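Local atomic coordinates of serpin-ZX (Arabidopsis thaliana, PDB entry 3LE2), a protein that inhibits metacaspase-9, a cysteine protease, by having its own reactive center loop cleaved and binding the protease covalently, and limits RD21A activity to restrain programmed cell death. Residues A[368-372]-A[384-389]; A[192-196]-A[388-392]; A[71-76]-A[118-122]. Where two conformers were deposited one is given. Residues are numbered along the deposited sequence.

The three contacts differ in place and in chemistry. Contact 1 is wholly buried and pairs two antiparallel strands by backbone hydrogen bonds, with apolar side chains on both faces. Contact 2 lies next to it, with centres about 10 Å apart, and shares V388 and V389. Here the chain leaves the second strand of contact 1 and meets the end of strand 189-194. It is also largely buried, though L195 and L196 are partly exposed. An aromatic ring, apolar side chains and one bridging water make it. Contact 3 is on the opposite side of the chain's centre, its centre about 29 Å from that of contact 1. It is partly buried, joins two helical elements, and relies on serines and a tyrosine-asparagine hydrogen bond.

Contact 1: A[368-372]-A[384-389]; sequences HPFLL and FIGQVV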
loop_
_atom_site.group_PDB
_atom_site.type_symbol
_atom_site.label_atom_id
_atom_site.label_comp_id
_atom_site.label_asym_id
_atom_site.label_seq_id
_atom_site.Cartn_x
_atom_site.Cartn_y
_atom_site.Cartn_z
ATOM N N HIS A 368 16.358 -13.964 -2.595
ATOM C CA HIS A 368 15.163 -14.788 -2.696
ATOM C C HIS A 368 13.971 -13.958 -2.232
ATOM O O HIS A 368 14.160 -12.855 -1.732
ATOM C CB HIS A 368 15.319 -16.081 -1.896
ATOM C CG HIS A 368 15.751 -15.868 -0.481
ATOM N ND1 HIS A 368 17.049 -15.544 -0.140
ATOM C CD2 HIS A 368 15.063 -15.946 0.685
ATOM C CE1 HIS A 368 17.142 -15.423 1.172
ATOM N NE2 HIS A 368 15.952 -15.664 1.697
ATOM N N PRO A 369 12.741 -14.461 -2.435
ATOM C CA PRO A 369 11.537 -13.659 -2.163
ATOM C C PRO A 369 11.394 -13.128 -0.738
ATOM O O PRO A 369 11.627 -13.833 0.241
ATOM C CB PRO A 369 10.397 -14.619 -2.502
ATOM C CG PRO A 369 10.987 -15.471 -3.587
ATOM C CD PRO A 369 12.411 -15.706 -3.144
ATOM N N PHE A 370 10.988 -11.867 -0.653
ATOM C CA PHE A 370 10.835 -11.172 0.608
ATOM C C PHE A 370 9.572 -10.330 0.571
ATOM O O PHE A 370 9.044 -10.052 -0.510
ATOM C CB PHE A 370 12.060 -10.294 0.893
ATOM C CG PHE A 370 12.473 -9.391 -0.261
ATOM C CD1 PHE A 370 13.360 -9.840 -1.230
ATOM C CD2 PHE A 370 12.026 -8.081 -0.335
ATOM C CE1 PHE A 370 13.767 -9.010 -2.288
ATOM C CE2 PHE A 370 12.427 -7.241 -1.388
ATOM C CZ PHE A 370 13.305 -7.709 -2.363
ATOM N N LEU A 371 9.078 -9.951 1.748
ATOM C CA LEU A 371 7.955 -9.036 1.831
ATOM C C LEU A 371 8.459 -7.619 1.885
ATOM O O LEU A 371 9.614 -7.371 2.226
ATOM C CB LEU A 371 7.106 -9.290 3.075
ATOM C CG LEU A 371 6.200 -10.511 3.039
ATOM C CD1 LEU A 371 5.520 -10.682 4.382
ATOM C CD2 LEU A 371 5.176 -10.376 1.902
ATOM N N LEU A 372 7.577 -6.689 1.526
ATOM C CA LEU A 372 7.869 -5.265 1.513
ATOM C C LEU A 372 6.775 -4.528 2.253
ATOM O O LEU A 372 5.593 -4.842 2.095
ATOM C CB LEU A 372 7.878 -4.730 0.079
ATOM C CG LEU A 372 9.025 -5.077 -0.860
ATOM C CD1 LEU A 372 8.793 -4.378 -2.193
ATOM C CD2 LEU A 372 10.341 -4.658 -0.239
ATOM N N PHE A 384 2.135 1.031 1.724
ATOM C CA PHE A 384 2.230 -0.072 0.765
ATOM C C PHE A 384 2.606 -1.358 1.464
ATOM O O PHE A 384 3.423 -1.348 2.386
ATOM C CB PHE A 384 3.322 0.192 -0.291
ATOM C CG PHE A 384 3.034 1.341 -1.216
ATOM C CD1 PHE A 384 2.038 1.244 -2.179
ATOM C CD2 PHE A 384 3.795 2.506 -1.155
ATOM C CE1 PHE A 384 1.788 2.298 -3.051
ATOM C CE2 PHE A 384 3.544 3.562 -2.018
ATOM C CZ PHE A 384 2.535 3.459 -2.968
ATOM N N ILE A 385 2.017 -2.457 1.006
ATOM C CA ILE A 385 2.490 -3.802 1.316
ATOM C C ILE A 385 2.714 -4.524 -0.013
ATOM O O ILE A 385 1.947 -4.349 -0.958
ATOM C CB ILE A 385 1.465 -4.600 2.149
ATOM C CG1 ILE A 385 1.117 -3.853 3.433
ATOM C CG2 ILE A 385 1.983 -6.023 2.452
ATOM C CD1 ILE A 385 0.015 -4.508 4.244
ATOM N N GLY A 386 3.769 -5.325 -0.097
ATOM C CA GLY A 386 4.052 -6.021 -1.340
ATOM C C GLY A 386 4.935 -7.240 -1.154
ATOM O O GLY A 386 5.440 -7.515 -0.059
ATOM N N GLN A 387 5.119 -7.977 -2.235
ATOM C CA GLN A 387 6.067 -9.072 -2.247
ATOM C C GLN A 387 6.873 -8.983 -3.528
ATOM O O GLN A 387 6.318 -8.718 -4.594
ATOM C CB GLN A 387 5.350 -10.414 -2.168
ATOM C CG GLN A 387 4.648 -10.882 -3.441
ATOM C CD GLN A 387 4.206 -12.326 -3.309
ATOM O OE1 GLN A 387 4.251 -12.893 -2.213
ATOM N NE2 GLN A 387 3.795 -12.941 -4.423
ATOM N N VAL A 388 8.182 -9.179 -3.408
ATOM C CA VAL A 388 9.075 -9.268 -4.556
ATOM C C VAL A 388 9.439 -10.735 -4.710
ATOM O O VAL A 388 10.179 -11.291 -3.890
ATOM C CB VAL A 388 10.356 -8.418 -4.349
ATOM C CG1 VAL A 388 11.266 -8.503 -5.558
ATOM C CG2 VAL A 388 9.988 -6.967 -4.085
ATOM N N VAL A 389 8.868 -11.378 -5.725
ATOM C CA VAL A 389 9.140 -12.791 -5.989
ATOM C C VAL A 389 9.963 -12.954 -7.254
ATOM O O VAL A 389 10.505 -14.022 -7.508
ATOM C CB VAL A 389 7.846 -13.641 -6.081
ATOM C CG1 VAL A 389 7.161 -13.736 -4.710
ATOM C CG2 VAL A 389 6.893 -13.078 -7.140
#
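V388 is the main bump. It fills the hollow between F370 and L372 on one face of the sheet. Its CB sits over the F370 ring, 4.0 Å from the centroid, as a CH-pi contact. Its CG2 meets L372 CD1 at 3.4 Å. G386 has no side chain on this face, so L372 lies beside bare backbone. F282 covers L372 and V388 here. On the other face, L371 CD2 reaches G386 O at 3.5 Å, and helix 249-258 packs on L371. P369 CB rests on V389 CG1 at 4.0 Å. Strands 370-372 and 384-388 run antiparallel; their axes approach to 4.5 Å at 159°. F370-V388 and L372-G386 are hydrogen-bonded pairs; L371-Q387, between them, is non-hydrogen-bonded. L372 N to G386 O is 2.8 Å and V388 N to F370 O is 3.1 Å; F370 N to V388 O is weak at 3.4 Å. The arrangement is a beta hairpin of strands 370-376 and 382-388, near the C-terminus of the serpin fold.

Contact 2: A[192-196]-A[388-392]; sequences EFHLL and VVDPL
P391 presents its CG-CD edge to one face of the F193 ring, and no direct hydrogen bond joins the segments. P391 CD sits 3.6 Å from the centroid of the F193 ring, 11° off its normal, a CH-pi contact. F193 (phi/psi -103/134, chi1 t, chi2 95°) is in strand conformation; F193 CE2 lies 3.3 Å from V389 O. Residues 389-392 are irregular: V389 has phi/psi -110/-13, D390 -157/101 and P391 -65/-19. D390 OD1 accepts from L392 N at 2.8 Å, an Asx turn; D390 OD2 is hydrogen-bonded to H393 ND1. The nearest CA atoms, of L195 and V389, are 6.6 Å apart. One bridging water accepts from L196 N (2.8 Å) and donates to V389 O (2.6 Å). L195, chi1 -102° (between wells) and chi2 p, puts CD1 3.6 Å from V389 O. L196, chi1 m and chi2 t, puts CD1 4.0 Å from V389 CG1. The C-terminal tail of the serpin fold, after strand 382-388, thus packs on the end of strand 189-194, with strand 200-207 beside F193 and P280 against P391.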
loop_
_atom_site.group_PDB
_atom_site.type_symbol
_atom_site.label_atom_id
_atom_site.label_comp_id
_atom_site.label_asym_id
_atom_site.label_seq_id
_atom_site.Cartn_x
_atom_site.Cartn_y
_atom_site.Cartn_z
ATOM N N GLU A 192 22.571 -13.996 -8.610
ATOM C CA GLU A 192 21.476 -14.953 -8.735
ATOM C C GLU A 192 20.330 -14.709 -7.748
ATOM O O GLU A 192 20.539 -14.632 -6.535
ATOM C CB GLU A 192 22.001 -16.388 -8.585
ATOM C CG GLU A 192 22.971 -16.810 -9.703
ATOM C CD GLU A 192 22.429 -16.533 -11.117
ATOM O OE1 GLU A 192 21.509 -17.258 -11.563
ATOM O OE2 GLU A 192 22.927 -15.599 -11.792
ATOM N N PHE A 193 19.118 -14.589 -8.278
ATOM C CA PHE A 193 17.921 -14.558 -7.447
ATOM C C PHE A 193 17.246 -15.927 -7.542
ATOM O O PHE A 193 17.098 -16.484 -8.633
ATOM C CB PHE A 193 16.973 -13.443 -7.903
ATOM C CG PHE A 193 15.778 -13.255 -7.005
ATOM C CD1 PHE A 193 15.793 -12.304 -5.995
ATOM C CD2 PHE A 193 14.646 -14.034 -7.166
ATOM C CE1 PHE A 193 14.705 -12.141 -5.174
ATOM C CE2 PHE A 193 13.552 -13.874 -6.345
ATOM C CZ PHE A 193 13.579 -12.932 -5.348
ATOM N N HIS A 194 16.850 -16.479 -6.406
ATOM C CA HIS A 194 16.271 -17.817 -6.394
ATOM C C HIS A 194 14.753 -17.733 -6.402
ATOM O O HIS A 194 14.135 -17.319 -5.410
ATOM C CB HIS A 194 16.764 -18.626 -5.175
ATOM C CG HIS A 194 18.247 -18.835 -5.154
ATOM N ND1 HIS A 194 19.132 -17.850 -4.769
ATOM C CD2 HIS A 194 19.003 -19.906 -5.491
ATOM C CE1 HIS A 194 20.368 -18.304 -4.870
ATOM N NE2 HIS A 194 20.317 -19.550 -5.303
ATOM N N LEU A 195 14.163 -18.123 -7.529
ATOM C CA LEU A 195 12.715 -18.110 -7.714
ATOM C C LEU A 195 12.035 -19.216 -6.901
ATOM O O LEU A 195 12.641 -20.241 -6.603
ATOM C CB LEU A 195 12.384 -18.281 -9.192
ATOM C CG LEU A 195 11.971 -17.097 -10.069
ATOM C CD1 LEU A 195 12.719 -15.821 -9.768
ATOM C CD2 LEU A 195 12.153 -17.481 -11.539
ATOM N N LEU A 196 10.774 -19.005 -6.545
ATOM C CA LEU A 196 10.013 -20.009 -5.803
ATOM C C LEU A 196 9.802 -21.310 -6.604
ATOM O O LEU A 196 9.654 -22.390 -6.027
ATOM C CB LEU A 196 8.659 -19.433 -5.362
ATOM C CG LEU A 196 8.678 -18.327 -4.297
ATOM C CD1 LEU A 196 7.303 -17.656 -4.157
ATOM C CD2 LEU A 196 9.161 -18.881 -2.953
ATOM N N VAL A 388 8.182 -9.179 -3.408
ATOM C CA VAL A 388 9.075 -9.268 -4.556
ATOM C C VAL A 388 9.439 -10.735 -4.710
ATOM O O VAL A 388 10.179 -11.291 -3.890
ATOM C CB VAL A 388 10.356 -8.418 -4.349
ATOM C CG1 VAL A 388 11.266 -8.503 -5.558
ATOM C CG2 VAL A 388 9.988 -6.967 -4.085
ATOM N N VAL A 389 8.868 -11.378 -5.725
ATOM C CA VAL A 389 9.140 -12.791 -5.989
ATOM C C VAL A 389 9.963 -12.954 -7.254
ATOM O O VAL A 389 10.505 -14.022 -7.508
ATOM C CB VAL A 389 7.846 -13.641 -6.081
ATOM C CG1 VAL A 389 7.161 -13.736 -4.710
ATOM C CG2 VAL A 389 6.893 -13.078 -7.140
ATOM N N ASP A 390 10.061 -11.887 -8.038
ATOM C CA ASP A 390 10.858 -11.895 -9.261
ATOM C C ASP A 390 11.247 -10.471 -9.639
ATOM O O ASP A 390 10.443 -9.745 -10.213
ATOM C CB ASP A 390 10.073 -12.551 -10.401
ATOM C CG ASP A 390 10.744 -12.379 -11.754
ATOM O OD1 ASP A 390 11.869 -11.827 -11.828
ATOM O OD2 ASP A 390 10.132 -12.794 -12.753
ATOM N N PRO A 391 12.494 -10.081 -9.327
ATOM C CA PRO A 391 13.031 -8.731 -9.521
ATOM C C PRO A 391 13.102 -8.345 -10.989
ATOM O O PRO A 391 13.206 -7.156 -11.289
ATOM C CB PRO A 391 14.465 -8.838 -9.010
ATOM C CG PRO A 391 14.597 -10.175 -8.408
ATOM C CD PRO A 391 13.541 -11.042 -8.956
ATOM N N LEU A 392 13.068 -9.327 -11.889
ATOM C CA LEU A 392 13.260 -9.045 -13.311
ATOM C C LEU A 392 11.971 -8.640 -14.003
ATOM O O LEU A 392 11.971 -8.240 -15.172
ATOM C CB LEU A 392 13.881 -10.245 -14.034
ATOM C CG LEU A 392 15.394 -10.398 -13.871
ATOM C CD1 LEU A 392 15.949 -11.537 -14.738
ATOM C CD2 LEU A 392 16.063 -9.085 -14.209
HETATM O O HOH W 1 9.697 -16.528 -7.238
#

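Contact 3: A[71-76]-A[118-122]; sequences LNSFSS and DSYKA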
loop_
_atom_site.group_PDB
_atom_site.type_symbol
_atom_site.label_atom_id
_atom_site.label_comp_id
_atom_site.label_asym_id
_atom_site.label_seq_id
_atom_site.Cartn_x
_atom_site.Cartn_y
_atom_site.Cartn_z
ATOM N N LEU A 71 -14.270 7.297 11.251
ATOM C CA LEU A 71 -13.605 7.027 9.984
ATOM C C LEU A 71 -13.317 8.318 9.252
ATOM O O LEU A 71 -12.172 8.570 8.870
ATOM C CB LEU A 71 -14.436 6.119 9.098
ATOM C CG LEU A 71 -14.447 4.656 9.503
ATOM C CD1 LEU A 71 -15.441 3.878 8.622
ATOM C CD2 LEU A 71 -13.037 4.084 9.422
ATOM N N ASN A 72 -14.361 9.129 9.064
ATOM C CA ASN A 72 -14.260 10.372 8.294
ATOM C C ASN A 72 -13.080 11.234 8.742
ATOM O O ASN A 72 -12.303 11.714 7.917
ATOM C CB ASN A 72 -15.568 11.175 8.369
ATOM C CG ASN A 72 -16.719 10.507 7.619
ATOM O OD1 ASN A 72 -16.511 9.625 6.776
ATOM N ND2 ASN A 72 -17.945 10.933 7.920
ATOM N N SER A 73 -12.953 11.398 10.059
ATOM C CA SER A 73 -11.918 12.223 10.663
ATOM C C SER A 73 -10.537 11.611 10.539
ATOM O O SER A 73 -9.566 12.314 10.271
ATOM C CB SER A 73 -12.208 12.425 12.159
ATOM O OG SER A 73 -13.512 12.926 12.368
ATOM N N PHE A 74 -10.442 10.311 10.795
ATOM C CA PHE A 74 -9.164 9.619 10.696
ATOM C C PHE A 74 -8.634 9.819 9.280
ATOM O O PHE A 74 -7.444 10.042 9.065
ATOM C CB PHE A 74 -9.335 8.134 11.031
ATOM C CG PHE A 74 -8.114 7.296 10.758
ATOM C CD1 PHE A 74 -6.979 7.428 11.529
ATOM C CD2 PHE A 74 -8.116 6.356 9.742
ATOM C CE1 PHE A 74 -5.862 6.643 11.289
ATOM C CE2 PHE A 74 -7.002 5.576 9.494
ATOM C CZ PHE A 74 -5.873 5.717 10.268
ATOM N N SER A 75 -9.538 9.780 8.312
ATOM C CA SER A 75 -9.148 9.997 6.933
ATOM C C SER A 75 -8.617 11.415 6.707
ATOM O O SER A 75 -7.479 11.594 6.267
ATOM C CB SER A 75 -10.320 9.714 6.004
ATOM O OG SER A 75 -9.853 9.548 4.680
ATOM N N SER A 76 -9.427 12.421 7.026
ATOM C CA SER A 76 -9.060 13.803 6.711
ATOM C C SER A 76 -7.953 14.373 7.591
ATOM O O SER A 76 -7.165 15.213 7.146
ATOM C CB SER A 76 -10.287 14.714 6.766
ATOM O OG SER A 76 -10.922 14.620 8.026
ATOM N N ASP A 118 -15.026 16.849 0.830
ATOM C CA ASP A 118 -14.448 17.510 2.005
ATOM C C ASP A 118 -13.531 16.624 2.855
ATOM O O ASP A 118 -12.371 16.969 3.119
ATOM C CB ASP A 118 -15.562 18.076 2.889
ATOM C CG ASP A 118 -16.366 19.158 2.193
ATOM O OD1 ASP A 118 -15.768 19.989 1.467
ATOM O OD2 ASP A 118 -17.602 19.181 2.385
ATOM N N SER A 119 -14.056 15.495 3.310
ATOM C CA SER A 119 -13.259 14.605 4.146
ATOM C C SER A 119 -12.280 13.767 3.319
ATOM O O SER A 119 -11.298 13.251 3.847
ATOM C CB SER A 119 -14.163 13.689 4.977
ATOM O OG SER A 119 -15.005 14.429 5.851
ATOM N N TYR A 120 -12.534 13.647 2.020
ATOM C CA TYR A 120 -11.836 12.647 1.222
ATOM C C TYR A 120 -11.142 13.194 -0.016
ATOM O O TYR A 120 -10.288 12.520 -0.592
ATOM C CB TYR A 120 -12.796 11.516 0.838
ATOM C CG TYR A 120 -13.275 10.717 2.024
ATOM C CD1 TYR A 120 -12.473 9.747 2.596
ATOM C CD2 TYR A 120 -14.524 10.941 2.577
ATOM C CE1 TYR A 120 -12.902 9.019 3.682
ATOM C CE2 TYR A 120 -14.962 10.220 3.649
ATOM C CZ TYR A 120 -14.145 9.262 4.207
ATOM O OH TYR A 120 -14.569 8.538 5.297
ATOM N N LYS A 121 -11.502 14.410 -0.419
ATOM C CA LYS A 121 -10.952 15.001 -1.635
ATOM C C LYS A 121 -11.142 14.037 -2.801
ATOM O O LYS A 121 -10.230 13.794 -3.595
ATOM C CB LYS A 121 -9.479 15.358 -1.436
ATOM C CG LYS A 121 -9.282 16.361 -0.308
ATOM C CD LYS A 121 -7.823 16.717 -0.090
ATOM C CE LYS A 121 -7.569 17.060 1.376
ATOM N NZ LYS A 121 -8.693 17.842 1.975
ATOM N N ALA A 122 -12.354 13.501 -2.890
ATOM C CA ALA A 122 -12.675 12.424 -3.807
ATOM C C ALA A 122 -13.754 12.880 -4.771
ATOM O O ALA A 122 -14.738 13.491 -4.365
ATOM C CB ALA A 122 -13.139 11.194 -3.024
#
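Helix 68-83 packs on the last part of helix 110-119 and the chain after it, in the helical part of the serpin fold. Y120, S119 and N72 have the most surface covered. The Y120 ring extends along helix 68-83. With chi1 m, the ring carries its hydroxyl to the side chain of N72. The Y120 side chain also touches S45 and I46 of helix 37-49 and is buried. S75 lies beside the ring, with its OG 3.3 Å from Y120 CE1.

S119 points toward helix 68-83. Its CA is 5.0 Å from that of S76, the nearest CA pair of the two segments. Such a short distance suits small side chains on both sides. S76 CB lies 3.4 Å from S119 O. S76 CB to S119 CB is 4.4 Å. S119 CB packs 4.0 Å from N72 O; that oxygen accepts the helical bond from S76 N at 3.1 Å.

N72 is partly exposed, and its CA-to-CB bond points sideways. Its amide nevertheless turns to the tyrosine. The one hydrogen bond across the two segments is made there: Y120 OH donates to N72 OD1 at 2.7 Å, at the edge of the ring and near its plane.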